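PDB 1J7X: interphotoreceptor retinoid-binding protein from Xenopus laevis, which probably binds and carries retinoids through the matrix between photoreceptors and the pigment epithelium, as one functional unit of the larger protein. Local coordinates for residues 216-228 / 263-276. Sequence-based numbering, arbitrary orientation.
Sequences AAEEFAYLMQSLS and FIDSNGDYWLGGGV
Tyr-222 of helix 216-226 lies flat on Trp-271 in a face-to-face stack, the core of an aromatic cluster that ties this helix of the ClpP/crotonase-like domain to strand 254-265 and the loop that follows it. The Tyr-222 ring and the indole five-membered ring are 6° from parallel, with centroids 3.8 Å apart, while Tyr-222 CB sits over the six-membered ring in a CH-pi contact. The phenol of Tyr-222 reaches out from the helix because CG lies anti to the backbone N (chi1 -177°), and its OH donates to Asp-265 OD2 over 2.6 Å. Phe-263 stands steeply against Tyr-222, planes at 78°, and its edge meets Leu-223, whose CD2 is 3.7 Å from CZ; Phe-175 stacks on the same phenyl ring. Val-276 CG2 comes at the edge of the tyrosine, 3.8 Å from CB. Were Trp-271 an alanine, the Tyr-222 face would probably lose its stacking partner and a gap would open beneath it. Asp-265 OD1 receives Asn-267 N, closing an Asx turn, and Asp-269 N from the opposite face of the carboxylate. At the helix's C-terminal end, Asn-267 ND2 donates to Ser-226 O over 2.9 Å.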
ATOM      1  N   ALA A 216       1.350   4.042   0.853  1.00 15.96           N
ATOM      2  CA  ALA A 216       1.023   3.817   2.268  1.00 15.43           C
ATOM      3  C   ALA A 216      -0.469   3.754   2.508  1.00 14.79           C
ATOM      4  O   ALA A 216      -0.963   3.076   3.424  1.00 14.78           O
ATOM      5  CB  ALA A 216       1.636   4.840   3.162  1.00 18.14           C
ATOM      6  N   ALA A 217      -1.268   4.579   1.764  1.00 16.13           N
ATOM      7  CA  ALA A 217      -2.727   4.548   1.941  1.00 12.01           C
ATOM      8  C   ALA A 217      -3.326   3.195   1.545  1.00 13.11           C
ATOM      9  O   ALA A 217      -4.279   2.753   2.147  1.00 14.61           O
ATOM     10  CB  ALA A 217      -3.379   5.732   1.184  1.00 12.98           C
ATOM     11  N   GLU A 218      -2.794   2.627   0.475  1.00 14.68           N
ATOM     12  CA  GLU A 218      -3.250   1.298   0.031  1.00 12.64           C
ATOM     13  C   GLU A 218      -2.925   0.199   1.070  1.00 13.76           C
ATOM     14  O   GLU A 218      -3.728  -0.606   1.388  1.00 15.16           O
ATOM     15  CB  GLU A 218      -2.590   0.975  -1.330  1.00 15.24           C
ATOM     16  CG  GLU A 218      -2.971   1.914  -2.465  1.00 12.20           C
ATOM     17  CD  GLU A 218      -2.367   1.478  -3.831  1.00 16.38           C
ATOM     18  OE1 GLU A 218      -2.929   0.463  -4.469  1.00 19.29           O
ATOM     19  OE2 GLU A 218      -1.332   2.039  -4.248  1.00 21.08           O
ATOM     20  N   GLU A 219      -1.715   0.334   1.634  1.00 15.33           N
ATOM     21  CA  GLU A 219      -1.271  -0.598   2.669  1.00 16.50           C
ATOM     22  C   GLU A 219      -2.139  -0.542   3.833  1.00 15.75           C
ATOM     23  O   GLU A 219      -2.579  -1.569   4.355  1.00 16.76           O
ATOM     24  CB  GLU A 219       0.163  -0.380   3.059  1.00 18.83           C
ATOM     25  CG  GLU A 219       1.143  -0.939   2.050  1.00 28.30           C
ATOM     26  CD  GLU A 219       2.647  -0.793   2.480  1.00 32.14           C
ATOM     27  OE1 GLU A 219       2.912  -0.812   3.699  1.00 34.20           O
ATOM     28  OE2 GLU A 219       3.511  -0.681   1.524  1.00 31.68           O
ATOM     29  N   PHE A 220      -2.488   0.686   4.232  1.00 16.10           N
ATOM     30  CA  PHE A 220      -3.429   0.902   5.401  1.00 14.78           C
ATOM     31  C   PHE A 220      -4.761   0.303   5.146  1.00 14.40           C
ATOM     32  O   PHE A 220      -5.330  -0.462   6.006  1.00 16.33           O
ATOM     33  CB  PHE A 220      -3.541   2.401   5.782  1.00 16.29           C
ATOM     34  CG  PHE A 220      -4.452   2.648   6.900  1.00 13.53           C
ATOM     35  CD1 PHE A 220      -4.046   2.548   8.168  1.00 23.03           C
ATOM     36  CD2 PHE A 220      -5.783   3.049   6.670  1.00 13.44           C
ATOM     37  CE1 PHE A 220      -5.017   2.666   9.223  1.00 20.55           C
ATOM     38  CE2 PHE A 220      -6.618   3.274   7.668  1.00 18.19           C
ATOM     39  CZ  PHE A 220      -6.254   3.088   8.940  1.00 19.65           C
ATOM     40  N   ALA A 221      -5.317   0.614   3.962  1.00 12.77           N
ATOM     41  CA  ALA A 221      -6.643   0.084   3.580  1.00 15.85           C
ATOM     42  C   ALA A 221      -6.615  -1.490   3.506  1.00 15.63           C
ATOM     43  O   ALA A 221      -7.512  -2.227   3.990  1.00 16.51           O
ATOM     44  CB  ALA A 221      -7.145   0.626   2.229  1.00 17.49           C
ATOM     45  N   TYR A 222      -5.583  -1.934   2.826  1.00 18.49           N
ATOM     46  CA  TYR A 222      -5.409  -3.428   2.670  1.00 17.07           C
ATOM     47  C   TYR A 222      -5.371  -4.148   4.034  1.00 17.36           C
ATOM     48  O   TYR A 222      -6.101  -5.128   4.287  1.00 16.67           O
ATOM     49  CB  TYR A 222      -4.167  -3.740   1.849  1.00 15.95           C
ATOM     50  CG  TYR A 222      -4.002  -5.210   1.619  1.00 17.77           C
ATOM     51  CD1 TYR A 222      -4.712  -5.881   0.638  1.00 24.64           C
ATOM     52  CD2 TYR A 222      -3.194  -5.934   2.482  1.00 18.11           C
ATOM     53  CE1 TYR A 222      -4.561  -7.325   0.502  1.00 22.38           C
ATOM     54  CE2 TYR A 222      -3.093  -7.359   2.375  1.00 25.54           C
ATOM     55  CZ  TYR A 222      -3.762  -8.010   1.346  1.00 22.05           C
ATOM     56  OH  TYR A 222      -3.664  -9.374   1.215  1.00 26.32           O
ATOM     57  N   LEU A 223      -4.541  -3.574   4.907  1.00 16.80           N
ATOM     58  CA  LEU A 223      -4.375  -4.124   6.258  1.00 18.35           C
ATOM     59  C   LEU A 223      -5.606  -4.056   7.107  1.00 18.73           C
ATOM     60  O   LEU A 223      -6.013  -5.064   7.791  1.00 18.58           O
ATOM     61  CB  LEU A 223      -3.163  -3.483   6.942  1.00 18.16           C
ATOM     62  CG  LEU A 223      -1.881  -3.944   6.312  1.00 20.03           C
ATOM     63  CD1 LEU A 223      -0.788  -3.126   6.941  1.00 19.01           C
ATOM     64  CD2 LEU A 223      -1.587  -5.503   6.557  1.00 18.89           C
HETATM   65  N   MSE A 224      -6.371  -2.973   6.980  1.00 18.54           N
HETATM   66  CA  MSE A 224      -7.633  -2.887   7.682  1.00 18.02           C
HETATM   67  C   MSE A 224      -8.560  -3.925   7.152  1.00 19.21           C
HETATM   68  O   MSE A 224      -9.362  -4.486   7.917  1.00 19.89           O
HETATM   69  CB  MSE A 224      -8.270  -1.476   7.636  1.00 19.03           C
HETATM   70  CG  MSE A 224      -8.722  -1.000   9.133  1.00 29.68           C
HETATM   71 SE   MSE A 224      -7.704  -0.509  10.284  1.00  7.03          SE
HETATM   72  CE  MSE A 224      -7.377  -1.673  10.876  1.00 30.69           C
ATOM     73  N   GLN A 225      -8.449  -4.194   5.850  1.00 15.69           N
ATOM     74  CA  GLN A 225      -9.295  -5.259   5.276  1.00 17.74           C
ATOM     75  C   GLN A 225      -8.857  -6.659   5.652  1.00 17.83           C
ATOM     76  O   GLN A 225      -9.653  -7.495   5.994  1.00 19.97           O
ATOM     77  CB  GLN A 225      -9.302  -5.033   3.679  1.00 16.51           C
ATOM     78  CG  GLN A 225     -10.174  -6.024   2.992  1.00 18.49           C
ATOM     79  CD  GLN A 225     -10.096  -5.860   1.483  1.00 18.13           C
ATOM     80  OE1 GLN A 225      -8.996  -6.016   0.907  1.00 21.14           O
ATOM     81  NE2 GLN A 225     -11.186  -5.355   0.879  1.00 16.83           N
ATOM     82  N   SER A 226      -7.558  -6.940   5.597  1.00 19.37           N
ATOM     83  CA  SER A 226      -7.016  -8.228   5.873  1.00 20.76           C
ATOM     84  C   SER A 226      -7.210  -8.659   7.356  1.00 24.43           C
ATOM     85  O   SER A 226      -7.306  -9.862   7.723  1.00 22.43           O
ATOM     86  CB  SER A 226      -5.529  -8.270   5.488  1.00 20.82           C
ATOM     87  OG  SER A 226      -4.748  -7.444   6.318  1.00 24.57           O
ATOM     88  N   LEU A 227      -7.251  -7.644   8.213  1.00 21.75           N
ATOM     89  CA  LEU A 227      -7.498  -7.868   9.627  1.00 22.33           C
ATOM     90  C   LEU A 227      -8.973  -7.941   9.978  1.00 22.36           C
ATOM     91  O   LEU A 227      -9.385  -8.213  11.135  1.00 24.59           O
ATOM     92  CB  LEU A 227      -6.845  -6.751  10.464  1.00 20.84           C
ATOM     93  CG  LEU A 227      -5.333  -6.645  10.544  1.00 23.80           C
ATOM     94  CD1 LEU A 227      -4.911  -5.261  11.040  1.00 21.92           C
ATOM     95  CD2 LEU A 227      -4.832  -7.786  11.520  1.00 21.82           C
ATOM     96  N   SER A 228      -9.796  -7.842   8.967  1.00 22.91           N
ATOM     97  CA  SER A 228     -11.230  -7.815   9.152  1.00 23.91           C
ATOM     98  C   SER A 228     -11.622  -6.699  10.116  1.00 25.42           C
ATOM     99  O   SER A 228     -12.597  -6.794  10.824  1.00 23.13           O
ATOM    100  CB  SER A 228     -11.731  -9.234   9.622  1.00 29.52           C
ATOM    101  OG  SER A 228     -11.329 -10.193   8.629  1.00 28.49           O
ATOM    102  N   PHE A 263       4.953  -9.273   0.529  1.00 22.60           N
ATOM    103  CA  PHE A 263       4.155  -8.769   1.603  1.00 22.21           C
ATOM    104  C   PHE A 263       3.144  -9.829   1.980  1.00 23.36           C
ATOM    105  O   PHE A 263       2.202 -10.167   1.215  1.00 20.81           O
ATOM    106  CB  PHE A 263       3.467  -7.464   1.151  1.00 22.22           C
ATOM    107  CG  PHE A 263       2.636  -6.772   2.197  1.00 25.10           C
ATOM    108  CD1 PHE A 263       1.401  -7.324   2.637  1.00 24.99           C
ATOM    109  CD2 PHE A 263       2.999  -5.519   2.625  1.00 25.89           C
ATOM    110  CE1 PHE A 263       0.585  -6.515   3.409  1.00 27.34           C
ATOM    111  CE2 PHE A 263       2.257  -4.776   3.537  1.00 21.80           C
ATOM    112  CZ  PHE A 263       0.998  -5.263   3.892  1.00 21.69           C
ATOM    113  N   ILE A 264       3.394 -10.498   3.128  1.00 23.41           N
ATOM    114  CA  ILE A 264       2.549 -11.581   3.584  1.00 23.06           C
ATOM    115  C   ILE A 264       1.711 -11.156   4.738  1.00 22.95           C
ATOM    116  O   ILE A 264       2.276 -10.698   5.767  1.00 22.36           O
ATOM    117  CB  ILE A 264       3.453 -12.865   3.973  1.00 24.03           C
ATOM    118  CG1 ILE A 264       4.445 -13.151   2.896  1.00 30.84           C
ATOM    119  CG2 ILE A 264       2.547 -13.982   4.338  1.00 25.08           C
ATOM    120  CD1 ILE A 264       5.470 -14.227   3.289  1.00 39.85           C
ATOM    121  N   ASP A 265       0.387 -11.121   4.540  1.00 22.29           N
ATOM    122  CA  ASP A 265      -0.500 -10.583   5.552  1.00 24.36           C
ATOM    123  C   ASP A 265      -0.721 -11.546   6.670  1.00 26.40           C
ATOM    124  O   ASP A 265      -0.187 -12.701   6.660  1.00 26.05           O
ATOM    125  CB  ASP A 265      -1.811 -10.053   5.027  1.00 24.74           C
ATOM    126  CG  ASP A 265      -2.635 -11.102   4.411  1.00 22.52           C
ATOM    127  OD1 ASP A 265      -2.621 -12.353   4.910  1.00 23.16           O
ATOM    128  OD2 ASP A 265      -3.344 -10.721   3.420  1.00 22.76           O
ATOM    129  N   SER A 266      -1.518 -11.077   7.620  1.00 27.97           N
ATOM    130  CA  SER A 266      -1.745 -11.888   8.821  1.00 28.57           C
ATOM    131  C   SER A 266      -2.534 -13.204   8.586  1.00 27.65           C
ATOM    132  O   SER A 266      -2.731 -13.998   9.538  1.00 26.78           O
ATOM    133  CB  SER A 266      -2.406 -11.027   9.919  1.00 24.66           C
ATOM    134  OG  SER A 266      -3.696 -10.712   9.545  1.00 28.78           O
ATOM    135  N   ASN A 267      -3.032 -13.411   7.365  1.00 27.51           N
ATOM    136  CA  ASN A 267      -3.779 -14.632   7.020  1.00 26.73           C
ATOM    137  C   ASN A 267      -2.885 -15.458   6.170  1.00 27.13           C
ATOM    138  O   ASN A 267      -3.321 -16.545   5.744  1.00 27.70           O
ATOM    139  CB  ASN A 267      -5.044 -14.310   6.201  1.00 26.73           C
ATOM    140  CG  ASN A 267      -6.006 -13.348   6.935  1.00 30.17           C
ATOM    141  OD1 ASN A 267      -6.338 -13.619   8.081  1.00 29.14           O
ATOM    142  ND2 ASN A 267      -6.409 -12.207   6.313  1.00 27.91           N
ATOM    143  N   GLY A 268      -1.618 -15.085   6.044  1.00 26.15           N
ATOM    144  CA  GLY A 268      -0.649 -15.770   5.220  1.00 26.52           C
ATOM    145  C   GLY A 268      -0.769 -15.556   3.734  1.00 25.90           C
ATOM    146  O   GLY A 268      -0.051 -16.202   3.021  1.00 27.93           O
ATOM    147  N   ASP A 269      -1.625 -14.653   3.264  1.00 23.80           N
ATOM    148  CA  ASP A 269      -1.730 -14.391   1.875  1.00 23.48           C
ATOM    149  C   ASP A 269      -0.638 -13.442   1.398  1.00 23.70           C
ATOM    150  O   ASP A 269      -0.380 -12.438   2.041  1.00 23.36           O
ATOM    151  CB  ASP A 269      -3.071 -13.816   1.543  1.00 25.20           C
ATOM    152  CG  ASP A 269      -4.221 -14.768   1.871  1.00 31.37           C
ATOM    153  OD1 ASP A 269      -4.040 -15.966   1.697  1.00 34.91           O
ATOM    154  OD2 ASP A 269      -5.314 -14.380   2.329  1.00 37.94           O
ATOM    155  N   TYR A 270      -0.027 -13.752   0.229  1.00 21.71           N
ATOM    156  CA  TYR A 270       0.923 -12.835  -0.375  1.00 22.10           C
ATOM    157  C   TYR A 270       0.171 -11.785  -1.191  1.00 20.90           C
ATOM    158  O   TYR A 270      -0.615 -12.119  -2.103  1.00 22.89           O
ATOM    159  CB  TYR A 270       1.843 -13.606  -1.383  1.00 23.92           C
ATOM    160  CG  TYR A 270       2.863 -14.461  -0.720  1.00 28.13           C
ATOM    161  CD1 TYR A 270       2.481 -15.605   0.011  1.00 34.53           C
ATOM    162  CD2 TYR A 270       4.165 -14.140  -0.801  1.00 29.26           C
ATOM    163  CE1 TYR A 270       3.456 -16.402   0.618  1.00 38.07           C
ATOM    164  CE2 TYR A 270       5.143 -14.904  -0.162  1.00 33.37           C
ATOM    165  CZ  TYR A 270       4.777 -16.052   0.494  1.00 31.27           C
ATOM    166  OH  TYR A 270       5.661 -16.917   1.147  1.00 42.30           O
ATOM    167  N   TRP A 271       0.334 -10.538  -0.865  1.00 19.32           N
ATOM    168  CA  TRP A 271      -0.301  -9.501  -1.654  1.00 17.86           C
ATOM    169  C   TRP A 271       0.543  -9.085  -2.812  1.00 19.21           C
ATOM    170  O   TRP A 271       1.685  -8.590  -2.632  1.00 21.35           O
ATOM    171  CB  TRP A 271      -0.560  -8.309  -0.731  1.00 17.19           C
ATOM    172  CG  TRP A 271      -1.490  -7.324  -1.341  1.00 19.35           C
ATOM    173  CD1 TRP A 271      -2.389  -7.498  -2.295  1.00 23.44           C
ATOM    174  CD2 TRP A 271      -1.484  -5.922  -1.027  1.00 18.86           C
ATOM    175  NE1 TRP A 271      -2.957  -6.265  -2.647  1.00 23.70           N
ATOM    176  CE2 TRP A 271      -2.440  -5.307  -1.819  1.00 20.57           C
ATOM    177  CE3 TRP A 271      -0.780  -5.140  -0.123  1.00 18.34           C
ATOM    178  CZ2 TRP A 271      -2.724  -3.965  -1.715  1.00 24.10           C
ATOM    179  CZ3 TRP A 271      -1.124  -3.746  -0.023  1.00 21.60           C
ATOM    180  CH2 TRP A 271      -2.034  -3.224  -0.816  1.00 20.45           C
ATOM    181  N   LEU A 272       0.051  -9.262  -4.015  1.00 21.03           N
ATOM    182  CA  LEU A 272       0.778  -8.881  -5.190  1.00 21.29           C
ATOM    183  C   LEU A 272       0.515  -7.389  -5.651  1.00 23.88           C
ATOM    184  O   LEU A 272       0.898  -6.977  -6.740  1.00 21.30           O
ATOM    185  CB  LEU A 272       0.458  -9.816  -6.314  1.00 22.27           C
ATOM    186  CG  LEU A 272       0.898 -11.263  -6.099  1.00 22.79           C
ATOM    187  CD1 LEU A 272       2.318 -11.337  -5.556  1.00 22.56           C
ATOM    188  CD2 LEU A 272      -0.001 -11.949  -5.196  1.00 34.30           C
ATOM    189  N   GLY A 273      -0.228  -6.653  -4.842  1.00 23.06           N
ATOM    190  CA  GLY A 273      -0.526  -5.281  -5.153  1.00 23.79           C
ATOM    191  C   GLY A 273      -1.377  -5.180  -6.375  1.00 23.87           C
ATOM    192  O   GLY A 273      -2.206  -5.983  -6.643  1.00 24.27           O
ATOM    193  N   GLY A 274      -1.121  -4.199  -7.151  1.00 26.18           N
ATOM    194  CA  GLY A 274      -1.954  -3.996  -8.343  1.00 23.79           C
ATOM    195  C   GLY A 274      -3.269  -3.290  -7.982  1.00 25.70           C
ATOM    196  O   GLY A 274      -4.067  -3.060  -8.894  1.00 26.04           O
ATOM    197  N   GLY A 275      -3.493  -3.029  -6.667  1.00 24.55           N
ATOM    198  CA  GLY A 275      -4.677  -2.317  -6.169  1.00 21.48           C
ATOM    199  C   GLY A 275      -5.431  -3.046  -5.117  1.00 22.49           C
ATOM    200  O   GLY A 275      -5.669  -4.223  -5.234  1.00 22.08           O
ATOM    201  N   VAL A 276      -5.852  -2.364  -4.055  1.00 18.42           N
ATOM    202  CA  VAL A 276      -6.743  -2.971  -3.052  1.00 16.02           C
ATOM    203  C   VAL A 276      -8.086  -3.076  -3.744  1.00 17.49           C
ATOM    204  O   VAL A 276      -8.512  -2.156  -4.484  1.00 18.09           O
ATOM    205  CB  VAL A 276      -6.904  -2.032  -1.849  1.00 16.87           C
ATOM    206  CG1 VAL A 276      -7.931  -2.551  -0.900  1.00 14.69           C
ATOM    207  CG2 VAL A 276      -5.564  -1.853  -1.166  1.00 20.05           C
TER
HETATM  208  O   HOH W   1      -2.012  -2.064  -4.542  1.00 28.36           O
HETATM  209  O   HOH W   2      -3.048  -8.553   7.861  1.00 20.96           O